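PDB 4E3X: delta-1-pyrroline-5-carboxylate dehydrogenase, mitochondrial from Mus musculus, which oxidises L-glutamate gamma-semialdehyde to glutamate with NAD+, probably irreversibly, in the second step of mitochondrial proline breakdown. Local coordinates for residues E62-V67 and A238-Y243; T75-Y80 and F94-K99. One frame throughout, in Å; residues are numbered along the deposited sequence.

From the N terminus, strand 62-68 comes first. It is followed by strand 71-73 and then by the hairpin of strands 78-83 and 89-95; all four make one mixed sheet. Contact 2 (75-80 with 94-99) closes the short loop, pairing the open ends of that hairpin. Contact 1 (62-67 with 238-243) closes a far longer one, when the chain returns 171 residues later as helix 239-251 and lies against the first strand. Contact 2 is therefore nested inside the loop of contact 1. The two touch through neighbouring strands 62-68 and 89-95: Phe94 packs on Ile64 and Met239, and Cys66 on Cys95.

Contact 1 (E62-V67 and A238-Y243); sequences EAIPCV and AMLASY
Met239, in the first turn of helix 239-251, meets the strand with its CG methylene, which lies 4.0 Å from Ile64 CD1. Ile64 CD1 also lies against Met239 O and Leu240 CA, so the isoleucine's longer branch packs against both main chain and side chain. Leu240 comes next. One of its methyls, CD1, sits beside the glutamate carboxylate, 3.4 Å from Glu62 OE1, and the two side chains run obliquely to each other. That oxygen has a polar partner as well: a water donates to Glu62 OE1 at 2.7 Å and to Leu240 O at 2.9 Å, making a bridge from the strand's side chain to the helix backbone. The glutamate can reach this far because its chain is fully extended, with CG anti to the backbone N (chi1 -173°). Here the helix following strand 230-233 of the five-stranded parallel sheet, part of the NAD-binding region of this aldehyde dehydrogenase, packs against the neighbouring four-stranded sheet that holds strand 62-68; a backbone hydrogen bond between Val67 and Phe261 links the two sheets. Tyr243 ends the segment and carries more of the packing than any other residue here. Ile64 CG2 lies over one ring face in a CH-pi contact, 3.7 Å from the Tyr243 ring centroid and 21° off its normal. Glu62 OE2 comes in at the ring edge, in plane, 3.6 Å from Tyr243 CD1, with the carboxylate turned 59° from the ring. At the phenol end, Pro65 CD and Val67 CG2 both approach Tyr243 OH, the proline at 3.8 Å, while the ring also meets that of Phe261 on strand 259-261.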
ATOM      1  N   GLU B  62     -23.790  27.172 -15.483  1.00  7.44           N
ATOM      2  CA  GLU B  62     -24.432  26.405 -14.415  1.00  7.84           C
ATOM      3  C   GLU B  62     -23.945  26.865 -13.051  1.00  7.96           C
ATOM      4  O   GLU B  62     -22.745  26.945 -12.827  1.00  8.75           O
ATOM      5  CB  GLU B  62     -24.156  24.905 -14.559  1.00  9.18           C
ATOM      6  CG  GLU B  62     -24.954  24.086 -13.554  1.00  9.96           C
ATOM      7  CD  GLU B  62     -24.705  22.593 -13.629  1.00 11.16           C
ATOM      8  OE1 GLU B  62     -23.799  22.164 -14.366  1.00 11.83           O
ATOM      9  OE2 GLU B  62     -25.414  21.838 -12.927  1.00 12.91           O
ATOM     10  N   ALA B  63     -24.878  27.144 -12.142  1.00  8.56           N
ATOM     11  CA  ALA B  63     -24.535  27.456 -10.756  1.00  8.24           C
ATOM     12  C   ALA B  63     -24.432  26.147  -9.978  1.00  8.13           C
ATOM     13  O   ALA B  63     -25.444  25.484  -9.713  1.00 10.00           O
ATOM     14  CB  ALA B  63     -25.576  28.381 -10.134  1.00  8.15           C
ATOM     15  N   ILE B  64     -23.203  25.772  -9.633  1.00  7.48           N
ATOM     16  CA  ILE B  64     -22.923  24.465  -9.050  1.00  7.68           C
ATOM     17  C   ILE B  64     -22.637  24.629  -7.559  1.00  7.69           C
ATOM     18  O   ILE B  64     -21.652  25.256  -7.188  1.00  8.13           O
ATOM     19  CB  ILE B  64     -21.699  23.815  -9.748  1.00  7.80           C
ATOM     20  CG1 ILE B  64     -22.014  23.561 -11.226  1.00  8.94           C
ATOM     21  CG2 ILE B  64     -21.275  22.531  -9.041  1.00  7.87           C
ATOM     22  CD1 ILE B  64     -20.847  23.018 -12.022  1.00  9.84           C
ATOM     23  N   PRO B  65     -23.500  24.067  -6.696  1.00  8.19           N
ATOM     24  CA  PRO B  65     -23.303  24.212  -5.251  1.00  7.81           C
ATOM     25  C   PRO B  65     -22.319  23.176  -4.715  1.00  7.41           C
ATOM     26  O   PRO B  65     -21.985  22.213  -5.408  1.00  8.47           O
ATOM     27  CB  PRO B  65     -24.692  23.907  -4.695  1.00  8.93           C
ATOM     28  CG  PRO B  65     -25.183  22.827  -5.625  1.00  9.94           C
ATOM     29  CD  PRO B  65     -24.683  23.243  -7.005  1.00  9.91           C
ATOM     30  N   CYS B  66     -21.863  23.375  -3.486  1.00  7.37           N
ATOM     31  CA  CYS B  66     -21.307  22.261  -2.735  1.00  7.46           C
ATOM     32  C   CYS B  66     -22.479  21.349  -2.364  1.00  7.29           C
ATOM     33  O   CYS B  66     -23.615  21.820  -2.195  1.00  8.48           O
ATOM     34  CB  CYS B  66     -20.617  22.749  -1.469  1.00  8.94           C
ATOM     35  SG  CYS B  66     -19.122  23.704  -1.764  1.00  9.67           S
ATOM     36  N   VAL B  67     -22.226  20.051  -2.256  1.00  7.20           N
ATOM     37  CA  VAL B  67     -23.280  19.123  -1.857  1.00  7.51           C
ATOM     38  C   VAL B  67     -22.806  18.310  -0.662  1.00  8.37           C
ATOM     39  O   VAL B  67     -21.818  17.576  -0.741  1.00  8.73           O
ATOM     40  CB  VAL B  67     -23.725  18.173  -2.999  1.00  8.59           C
ATOM     41  CG1 VAL B  67     -24.876  17.290  -2.522  1.00  9.46           C
ATOM     42  CG2 VAL B  67     -24.141  18.966  -4.229  1.00  9.74           C
ATOM     43  N   ALA B 238     -12.266  21.878 -14.082  1.00  6.60           N
ATOM     44  CA  ALA B 238     -13.078  20.782 -14.617  1.00  7.07           C
ATOM     45  C   ALA B 238     -14.402  20.666 -13.866  1.00  6.53           C
ATOM     46  O   ALA B 238     -15.007  19.595 -13.830  1.00  7.32           O
ATOM     47  CB  ALA B 238     -12.322  19.455 -14.549  1.00  8.32           C
ATOM     48  N   MET B 239     -14.853  21.766 -13.267  1.00  6.96           N
ATOM     49  CA  MET B 239     -16.014  21.700 -12.378  1.00  6.29           C
ATOM     50  C   MET B 239     -17.302  21.226 -13.063  1.00  6.09           C
ATOM     51  O   MET B 239     -18.043  20.401 -12.507  1.00  6.87           O
ATOM     52  CB  MET B 239     -16.225  23.054 -11.705  1.00  8.24           C
ATOM     53  CG  MET B 239     -17.182  23.028 -10.527  1.00  9.63           C
ATOM     54  SD  MET B 239     -16.602  21.947  -9.208  1.00 11.34           S
ATOM     55  CE  MET B 239     -14.955  22.553  -8.953  1.00 10.39           C
ATOM     56  N   LEU B 240     -17.577  21.772 -14.241  1.00  7.08           N
ATOM     57  CA  LEU B 240     -18.805  21.469 -14.964  1.00  6.96           C
ATOM     58  C   LEU B 240     -18.957  19.961 -15.213  1.00  6.10           C
ATOM     59  O   LEU B 240     -19.981  19.363 -14.867  1.00  7.11           O
ATOM     60  CB  LEU B 240     -18.811  22.237 -16.287  1.00  7.37           C
ATOM     61  CG  LEU B 240     -20.085  22.158 -17.127  1.00  8.52           C
ATOM     62  CD1 LEU B 240     -21.236  22.914 -16.461  1.00  9.46           C
ATOM     63  CD2 LEU B 240     -19.813  22.692 -18.538  1.00  8.69           C
ATOM     64  N   ALA B 241     -17.932  19.333 -15.785  1.00  6.59           N
ATOM     65  CA  ALA B 241     -18.000  17.898 -16.023  1.00  7.15           C
ATOM     66  C   ALA B 241     -17.950  17.085 -14.731  1.00  6.72           C
ATOM     67  O   ALA B 241     -18.600  16.042 -14.628  1.00  7.69           O
ATOM     68  CB  ALA B 241     -16.899  17.449 -16.976  1.00  7.28           C
ATOM     69  N   SER B 242     -17.188  17.554 -13.744  1.00  6.51           N
ATOM     70  CA  SER B 242     -17.086  16.821 -12.485  1.00  6.43           C
ATOM     71  C   SER B 242     -18.429  16.743 -11.772  1.00  6.36           C
ATOM     72  O   SER B 242     -18.798  15.692 -11.241  1.00  6.71           O
ATOM     73  CB  SER B 242     -16.046  17.456 -11.563  1.00  6.51           C
ATOM     74  OG  SER B 242     -14.757  17.368 -12.135  1.00  7.78           O
ATOM     75  N   TYR B 243     -19.160  17.856 -11.746  1.00  6.42           N
ATOM     76  CA  TYR B 243     -20.480  17.850 -11.124  1.00  6.54           C
ATOM     77  C   TYR B 243     -21.452  16.958 -11.898  1.00  6.72           C
ATOM     78  O   TYR B 243     -22.315  16.311 -11.299  1.00  7.81           O
ATOM     79  CB  TYR B 243     -21.029  19.272 -11.003  1.00  7.83           C
ATOM     80  CG  TYR B 243     -22.269  19.379 -10.150  1.00  7.87           C
ATOM     81  CD1 TYR B 243     -23.435  19.955 -10.643  1.00  8.99           C
ATOM     82  CD2 TYR B 243     -22.272  18.921  -8.838  1.00  9.14           C
ATOM     83  CE1 TYR B 243     -24.575  20.065  -9.848  1.00 10.15           C
ATOM     84  CE2 TYR B 243     -23.402  19.020  -8.044  1.00 10.01           C
ATOM     85  CZ  TYR B 243     -24.543  19.596  -8.544  1.00 11.05           C
ATOM     86  OH  TYR B 243     -25.645  19.683  -7.720  1.00 12.70           O
TER
HETATM   87  O   HOH W   1     -22.815  19.692 -14.665  1.00 10.45           O

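Contact 2 (T75-Y80 and F94-K99); sequences TSDIQY and FCYADK
Gln79 and Phe94 face each other as an antiparallel hydrogen-bonded pair, Gln79 N to Phe94 O and Phe94 N to Gln79 O both measuring 2.8 Å, in the hairpin of strands 78-83 and 89-95, whose first strand edges the four-stranded sheet within this chain. On the same sheet face, Gln79 CB lies over the Phe94 ring, 3.7 Å from its centroid. The glutamine's chi1 (-60°) sets CG above the middle of the Tyr96 ring, 3.7 Å from its centroid, and the bend at chi2 (-74°) lays the amide over the same ring, planes 11° apart. Asp77 holds this amide, taking Gln79 NE2 on OD1 at 2.9 Å, while Asp77 OD2 meets the edge of the Tyr96 ring, 3.3 Å from CD2. Tyr96 N also bonds to Asp77 O at 3.0 Å. Thr75 OG1 donates to Tyr96 O at 2.8 Å and accepts from Asp77 N in an ST turn; Thr75 N donates a hydrogen bond to Cys95 SG. Farther out, Tyr96 OH bonds to Asp236 OD2, in the loop before helix 239-251. A leucine in place of Tyr96 would probably leave the Gln79 amide without its flat platform and Asp236 without this phenol partner. The carboxylate oxygen at the ring's C-H edge is probably favourable, and the near-parallel amide stacks flat, so the ring probably helps to settle both groups while covering the glutamine's CG methylene.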
ATOM      1  N   THR B  75     -21.417  29.239  -0.304  1.00 11.61           N
ATOM      2  CA  THR B  75     -20.654  30.159   0.532  1.00 11.13           C
ATOM      3  C   THR B  75     -20.456  31.460  -0.237  1.00 11.74           C
ATOM      4  O   THR B  75     -20.856  31.575  -1.398  1.00 13.68           O
ATOM      5  CB  THR B  75     -19.248  29.635   0.867  1.00 11.75           C
ATOM      6  OG1 THR B  75     -18.457  29.648  -0.329  1.00 11.04           O
ATOM      7  CG2 THR B  75     -19.290  28.231   1.478  1.00 12.13           C
ATOM      8  N   SER B  76     -19.817  32.428   0.415  1.00 12.72           N
ATOM      9  CA  SER B  76     -19.529  33.723  -0.197  1.00 14.91           C
ATOM     10  C   SER B  76     -18.368  33.676  -1.188  1.00 15.04           C
ATOM     11  O   SER B  76     -18.141  34.642  -1.924  1.00 15.98           O
ATOM     12  CB  SER B  76     -19.184  34.745   0.887  1.00 17.16           C
ATOM     13  OG  SER B  76     -17.951  34.393   1.512  1.00 19.58           O
ATOM     14  N   ASP B  77     -17.616  32.582  -1.192  1.00 12.99           N
ATOM     15  CA  ASP B  77     -16.419  32.517  -2.020  1.00 12.25           C
ATOM     16  C   ASP B  77     -16.775  32.000  -3.406  1.00 10.54           C
ATOM     17  O   ASP B  77     -16.529  30.841  -3.747  1.00 10.44           O
ATOM     18  CB  ASP B  77     -15.339  31.642  -1.382  1.00 12.11           C
ATOM     19  CG  ASP B  77     -13.963  31.899  -1.972  1.00 13.53           C
ATOM     20  OD1 ASP B  77     -13.886  32.551  -3.032  1.00 14.93           O
ATOM     21  OD2 ASP B  77     -12.956  31.446  -1.387  1.00 13.73           O
ATOM     22  N   ILE B  78     -17.340  32.891  -4.213  1.00  9.98           N
ATOM     23  CA  ILE B  78     -17.819  32.552  -5.542  1.00 10.40           C
ATOM     24  C   ILE B  78     -16.664  32.469  -6.531  1.00  9.82           C
ATOM     25  O   ILE B  78     -15.789  33.336  -6.550  1.00 11.43           O
ATOM     26  CB  ILE B  78     -18.838  33.608  -6.014  1.00 11.71           C
ATOM     27  CG1 ILE B  78     -20.047  33.633  -5.069  1.00 13.18           C
ATOM     28  CG2 ILE B  78     -19.278  33.342  -7.455  1.00 12.82           C
ATOM     29  CD1 ILE B  78     -20.824  32.329  -5.038  1.00 14.33           C
ATOM     30  N   GLN B  79     -16.672  31.421  -7.354  1.00  8.90           N
ATOM     31  CA  GLN B  79     -15.627  31.182  -8.342  1.00 10.04           C
ATOM     32  C   GLN B  79     -16.275  30.871  -9.688  1.00  9.45           C
ATOM     33  O   GLN B  79     -17.421  30.423  -9.737  1.00  9.77           O
ATOM     34  CB  GLN B  79     -14.762  29.993  -7.906  1.00 10.90           C
ATOM     35  CG  GLN B  79     -14.066  30.165  -6.561  1.00 12.45           C
ATOM     36  CD  GLN B  79     -12.903  31.134  -6.627  1.00 14.00           C
ATOM     37  OE1 GLN B  79     -12.214  31.221  -7.643  1.00 15.91           O
ATOM     38  NE2 GLN B  79     -12.679  31.870  -5.542  1.00 14.21           N
ATOM     39  N   TYR B  80     -15.546  31.111 -10.773  1.00  9.61           N
ATOM     40  CA  TYR B  80     -16.047  30.776 -12.100  1.00 10.23           C
ATOM     41  C   TYR B  80     -15.087  29.871 -12.840  1.00  9.48           C
ATOM     42  O   TYR B  80     -13.871  30.029 -12.742  1.00 12.03           O
ATOM     43  CB  TYR B  80     -16.274  32.027 -12.945  1.00 11.87           C
ATOM     44  CG  TYR B  80     -17.371  32.905 -12.418  1.00 13.96           C
ATOM     45  CD1 TYR B  80     -17.084  33.963 -11.571  1.00 16.32           C
ATOM     46  CD2 TYR B  80     -18.699  32.668 -12.749  1.00 14.13           C
ATOM     47  CE1 TYR B  80     -18.092  34.774 -11.074  1.00 17.69           C
ATOM     48  CE2 TYR B  80     -19.712  33.478 -12.268  1.00 16.23           C
ATOM     49  CZ  TYR B  80     -19.405  34.522 -11.426  1.00 17.80           C
ATOM     50  OH  TYR B  80     -20.419  35.318 -10.940  1.00 20.41           O
ATOM     51  N   PHE B  94     -19.427  28.504  -9.202  1.00  7.17           N
ATOM     52  CA  PHE B  94     -19.424  27.577  -8.081  1.00  7.70           C
ATOM     53  C   PHE B  94     -18.889  28.310  -6.867  1.00  7.65           C
ATOM     54  O   PHE B  94     -18.701  29.520  -6.916  1.00  9.18           O
ATOM     55  CB  PHE B  94     -18.655  26.278  -8.418  1.00  7.75           C
ATOM     56  CG  PHE B  94     -17.178  26.464  -8.667  1.00  8.13           C
ATOM     57  CD1 PHE B  94     -16.260  26.171  -7.669  1.00  8.39           C
ATOM     58  CD2 PHE B  94     -16.700  26.877  -9.907  1.00  8.88           C
ATOM     59  CE1 PHE B  94     -14.901  26.315  -7.886  1.00  8.76           C
ATOM     60  CE2 PHE B  94     -15.334  27.027 -10.138  1.00  9.37           C
ATOM     61  CZ  PHE B  94     -14.432  26.737  -9.125  1.00  8.89           C
ATOM     62  N   CYS B  95     -18.676  27.600  -5.771  1.00  8.35           N
ATOM     63  CA  CYS B  95     -18.109  28.248  -4.602  1.00  9.15           C
ATOM     64  C   CYS B  95     -17.153  27.328  -3.871  1.00  8.38           C
ATOM     65  O   CYS B  95     -17.232  26.106  -3.972  1.00 10.19           O
ATOM     66  CB  CYS B  95     -19.203  28.740  -3.650  1.00 10.62           C
ATOM     67  SG  CYS B  95     -20.197  27.437  -2.890  1.00 12.13           S
ATOM     68  N   TYR B  96     -16.244  27.932  -3.124  1.00  7.86           N
ATOM     69  CA  TYR B  96     -15.330  27.167  -2.303  1.00  8.37           C
ATOM     70  C   TYR B  96     -15.957  26.898  -0.938  1.00  7.23           C
ATOM     71  O   TYR B  96     -16.387  27.834  -0.265  1.00  8.26           O
ATOM     72  CB  TYR B  96     -14.041  27.954  -2.087  1.00  8.51           C
ATOM     73  CG  TYR B  96     -13.039  27.978  -3.232  1.00  8.05           C
ATOM     74  CD1 TYR B  96     -13.074  27.057  -4.275  1.00  8.03           C
ATOM     75  CD2 TYR B  96     -12.013  28.913  -3.226  1.00  8.87           C
ATOM     76  CE1 TYR B  96     -12.106  27.089  -5.288  1.00  9.50           C
ATOM     77  CE2 TYR B  96     -11.064  28.954  -4.214  1.00  9.55           C
ATOM     78  CZ  TYR B  96     -11.107  28.048  -5.241  1.00  9.47           C
ATOM     79  OH  TYR B  96     -10.129  28.119  -6.212  1.00 11.63           O
ATOM     80  N   ALA B  97     -15.967  25.636  -0.518  1.00  7.37           N
ATOM     81  CA  ALA B  97     -16.415  25.276   0.823  1.00  7.86           C
ATOM     82  C   ALA B  97     -15.506  25.968   1.831  1.00  7.92           C
ATOM     83  O   ALA B  97     -14.285  25.978   1.649  1.00  8.64           O
ATOM     84  CB  ALA B  97     -16.356  23.771   1.012  1.00  8.42           C
ATOM     85  N   ASP B  98     -16.088  26.568   2.867  1.00  8.07           N
ATOM     86  CA  ASP B  98     -15.279  27.105   3.960  1.00  7.66           C
ATOM     87  C   ASP B  98     -14.886  25.980   4.921  1.00  6.73           C
ATOM     88  O   ASP B  98     -15.342  24.839   4.778  1.00  7.43           O
ATOM     89  CB  ASP B  98     -15.946  28.297   4.685  1.00  9.61           C
ATOM     90  CG  ASP B  98     -17.366  28.013   5.144  1.00 12.20           C
ATOM     91  OD1 ASP B  98     -17.776  26.846   5.201  1.00 12.00           O
ATOM     92  OD2 ASP B  98     -18.081  28.985   5.465  1.00 14.99           O
ATOM     93  N   LYS B  99     -14.016  26.285   5.875  1.00  7.11           N
ATOM     94  CA  LYS B  99     -13.572  25.251   6.807  1.00  7.35           C
ATOM     95  C   LYS B  99     -14.735  24.668   7.612  1.00  7.89           C
ATOM     96  O   LYS B  99     -14.790  23.466   7.852  1.00  8.30           O
ATOM     97  CB  LYS B  99     -12.436  25.761   7.697  1.00  8.44           C
ATOM     98  CG  LYS B  99     -11.237  26.191   6.873  1.00  9.63           C
ATOM     99  CD  LYS B  99     -10.015  26.565   7.704  1.00 11.25           C
ATOM    100  CE  LYS B  99      -9.223  25.344   8.140  1.00 12.82           C
ATOM    101  NZ  LYS B  99      -8.072  25.738   9.002  1.00 13.77           N
TER